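Local coordinates for protein DNA ligase (Aquifex aeolicus, PDB 3QWU) that binds adenosine and calcium and is probably an ATP-dependent nucleic acid ligase of the nucleotidyltransferase kind, with an RNA-ligase-type adenylation domain, at residues Phe103-Pro106 with Phe107-Asp110. Residues are numbered along the deposited sequence; the frame is centred on the assembly and turned at random.
Sequences FICP and FTTD
Cys105 reaches forward with its thiol to the first turn of the helix, and Cys105 SG takes the backbone N-H of Thr108 at an N to SG distance of 3.2 Å. The bond is nearly straight, with an N-H...S angle of 168°. SG lies anti to its own backbone N and beside the carbonyl carbon (chi1 180°), which points it at the helix start. Cys105 SG also rests 4.0 Å from Phe107 CB, while the Phe107 ring leads away to pack on Tyr84, Pro139 and Val152. The Thr108 hydroxyl stands alongside the sulfur, with Thr108 OG1 3.0 Å from Cys105 SG, and is hydrogen-bonded to Tyr84. This is an N-cap. Cys105 ends the loop after strand 94-98, and its side chain meets an amide in the first turn of helix 106-115. Both segments belong to the RNA-ligase-type region, and the Thr108 side chain lies about 11 Å from the bound adenosine. Without the sulfur, as with an alanine at this position, the Thr108 amide would probably lose its capping acceptor and a gap would open beside Phe107 CB. The carbonyl of Cys105 is gripped twice by Thr109. Thr109 N donates to Cys105 O at 2.9 Å and Thr109 OG1 to the same Cys105 O at 2.7 Å, from opposite faces of the carbonyl plane. The hydroxyl sits beside its own backbone N (chi1 -57°), close enough to share this acceptor. Thr109 OG1 is also hydrogen-bonded to Ala97 N, which ties the helix start to strand 94-98. CG2 of Ile104 touches Thr109 OG1 at 3.6 Å, and the two side chains meet at a slant. One residue on, Asp110 N donates to Pro106 O at 3.1 Å from above the carbonyl plane. The Asp110 carboxylate leads away to Arg311 N, Lys312 N and Asn315 ND2.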
ATOM      1  N   PHE A 103     -20.341 -16.682   9.482  1.00 43.65           N
ATOM      2  CA  PHE A 103     -20.989 -16.548  10.768  1.00 43.86           C
ATOM      3  C   PHE A 103     -22.501 -16.382  10.580  1.00 43.53           C
ATOM      4  O   PHE A 103     -22.977 -15.835   9.567  1.00 41.99           O
ATOM      5  CB  PHE A 103     -20.479 -15.343  11.518  1.00 43.68           C
ATOM      6  CG  PHE A 103     -19.015 -15.380  11.833  1.00 46.39           C
ATOM      7  CD1 PHE A 103     -18.555 -16.033  12.971  1.00 46.39           C
ATOM      8  CD2 PHE A 103     -18.100 -14.715  11.014  1.00 47.64           C
ATOM      9  CE1 PHE A 103     -17.221 -16.043  13.296  1.00 48.12           C
ATOM     10  CE2 PHE A 103     -16.732 -14.730  11.332  1.00 48.73           C
ATOM     11  CZ  PHE A 103     -16.306 -15.402  12.488  1.00 50.46           C
ATOM     12  N   ILE A 104     -23.262 -16.819  11.574  1.00 43.87           N
ATOM     13  CA  ILE A 104     -24.680 -16.480  11.612  1.00 43.30           C
ATOM     14  C   ILE A 104     -24.751 -15.056  12.102  1.00 41.87           C
ATOM     15  O   ILE A 104     -24.387 -14.768  13.237  1.00 40.95           O
ATOM     16  CB  ILE A 104     -25.510 -17.418  12.518  1.00 44.01           C
ATOM     17  CG1 ILE A 104     -25.377 -18.858  12.018  1.00 45.59           C
ATOM     18  CG2 ILE A 104     -26.991 -17.024  12.492  1.00 44.78           C
ATOM     19  CD1 ILE A 104     -26.146 -19.833  12.833  1.00 48.27           C
ATOM     20  N   CYS A 105     -25.222 -14.179  11.213  1.00 40.99           N
ATOM     21  CA  CYS A 105     -25.273 -12.739  11.471  1.00 39.70           C
ATOM     22  C   CYS A 105     -26.462 -12.443  12.349  1.00 39.93           C
ATOM     23  O   CYS A 105     -27.605 -12.653  11.931  1.00 39.92           O
ATOM     24  CB  CYS A 105     -25.436 -11.958  10.186  1.00 37.86           C
ATOM     25  SG  CYS A 105     -25.495 -10.173  10.565  1.00 38.84           S
ATOM     26  N   PRO A 106     -26.211 -11.969  13.571  1.00 40.20           N
ATOM     27  CA  PRO A 106     -27.310 -11.682  14.491  1.00 39.82           C
ATOM     28  C   PRO A 106     -28.198 -10.523  14.017  1.00 38.62           C
ATOM     29  O   PRO A 106     -29.395 -10.508  14.275  1.00 38.46           O
ATOM     30  CB  PRO A 106     -26.595 -11.322  15.811  1.00 40.63           C
ATOM     31  CG  PRO A 106     -25.197 -11.655  15.634  1.00 41.63           C
ATOM     32  CD  PRO A 106     -24.888 -11.760  14.194  1.00 41.19           C
ATOM     33  N   PHE A 107     -27.612  -9.564  13.315  1.00 37.09           N
ATOM     34  CA  PHE A 107     -28.399  -8.455  12.814  1.00 35.93           C
ATOM     35  C   PHE A 107     -29.254  -8.901  11.640  1.00 34.30           C
ATOM     36  O   PHE A 107     -30.482  -8.750  11.694  1.00 34.88           O
ATOM     37  CB  PHE A 107     -27.508  -7.280  12.422  1.00 35.22           C
ATOM     38  CG  PHE A 107     -28.195  -6.247  11.573  1.00 35.28           C
ATOM     39  CD1 PHE A 107     -29.010  -5.310  12.137  1.00 36.50           C
ATOM     40  CD2 PHE A 107     -28.006  -6.222  10.210  1.00 37.01           C
ATOM     41  CE1 PHE A 107     -29.604  -4.345  11.384  1.00 37.50           C
ATOM     42  CE2 PHE A 107     -28.627  -5.281   9.437  1.00 36.77           C
ATOM     43  CZ  PHE A 107     -29.416  -4.326  10.028  1.00 38.41           C
ATOM     44  N   THR A 108     -28.624  -9.437  10.593  1.00 33.04           N
ATOM     45  CA  THR A 108     -29.351  -9.901   9.393  1.00 31.66           C
ATOM     46  C   THR A 108     -30.394 -10.960   9.755  1.00 32.77           C
ATOM     47  O   THR A 108     -31.517 -10.895   9.279  1.00 33.22           O
ATOM     48  CB  THR A 108     -28.404 -10.481   8.283  1.00 31.36           C
ATOM     49  OG1 THR A 108     -27.242  -9.656   8.159  1.00 25.46           O
ATOM     50  CG2 THR A 108     -29.165 -10.674   6.896  1.00 28.00           C
ATOM     51  N   THR A 109     -30.040 -11.929  10.585  1.00 35.15           N
ATOM     52  CA  THR A 109     -31.015 -12.944  11.044  1.00 36.55           C
ATOM     53  C   THR A 109     -32.199 -12.346  11.831  1.00 38.34           C
ATOM     54  O   THR A 109     -33.327 -12.761  11.638  1.00 38.70           O
ATOM     55  CB  THR A 109     -30.373 -14.024  11.940  1.00 37.56           C
ATOM     56  OG1 THR A 109     -29.320 -14.631  11.231  1.00 35.18           O
ATOM     57  CG2 THR A 109     -31.417 -15.093  12.358  1.00 36.54           C
ATOM     58  N   ASP A 110     -31.928 -11.404  12.734  1.00 40.03           N
ATOM     59  CA  ASP A 110     -32.990 -10.695  13.472  1.00 40.74           C
ATOM     60  C   ASP A 110     -33.954  -9.968  12.519  1.00 40.07           C
ATOM     61  O   ASP A 110     -35.166  -9.946  12.695  1.00 40.99           O
ATOM     62  CB  ASP A 110     -32.322  -9.670  14.404  1.00 41.49           C
ATOM     63  CG  ASP A 110     -33.319  -8.792  15.143  1.00 42.43           C
ATOM     64  OD1 ASP A 110     -33.966  -7.961  14.482  1.00 42.89           O
ATOM     65  OD2 ASP A 110     -33.450  -8.923  16.375  1.00 43.29           O
TER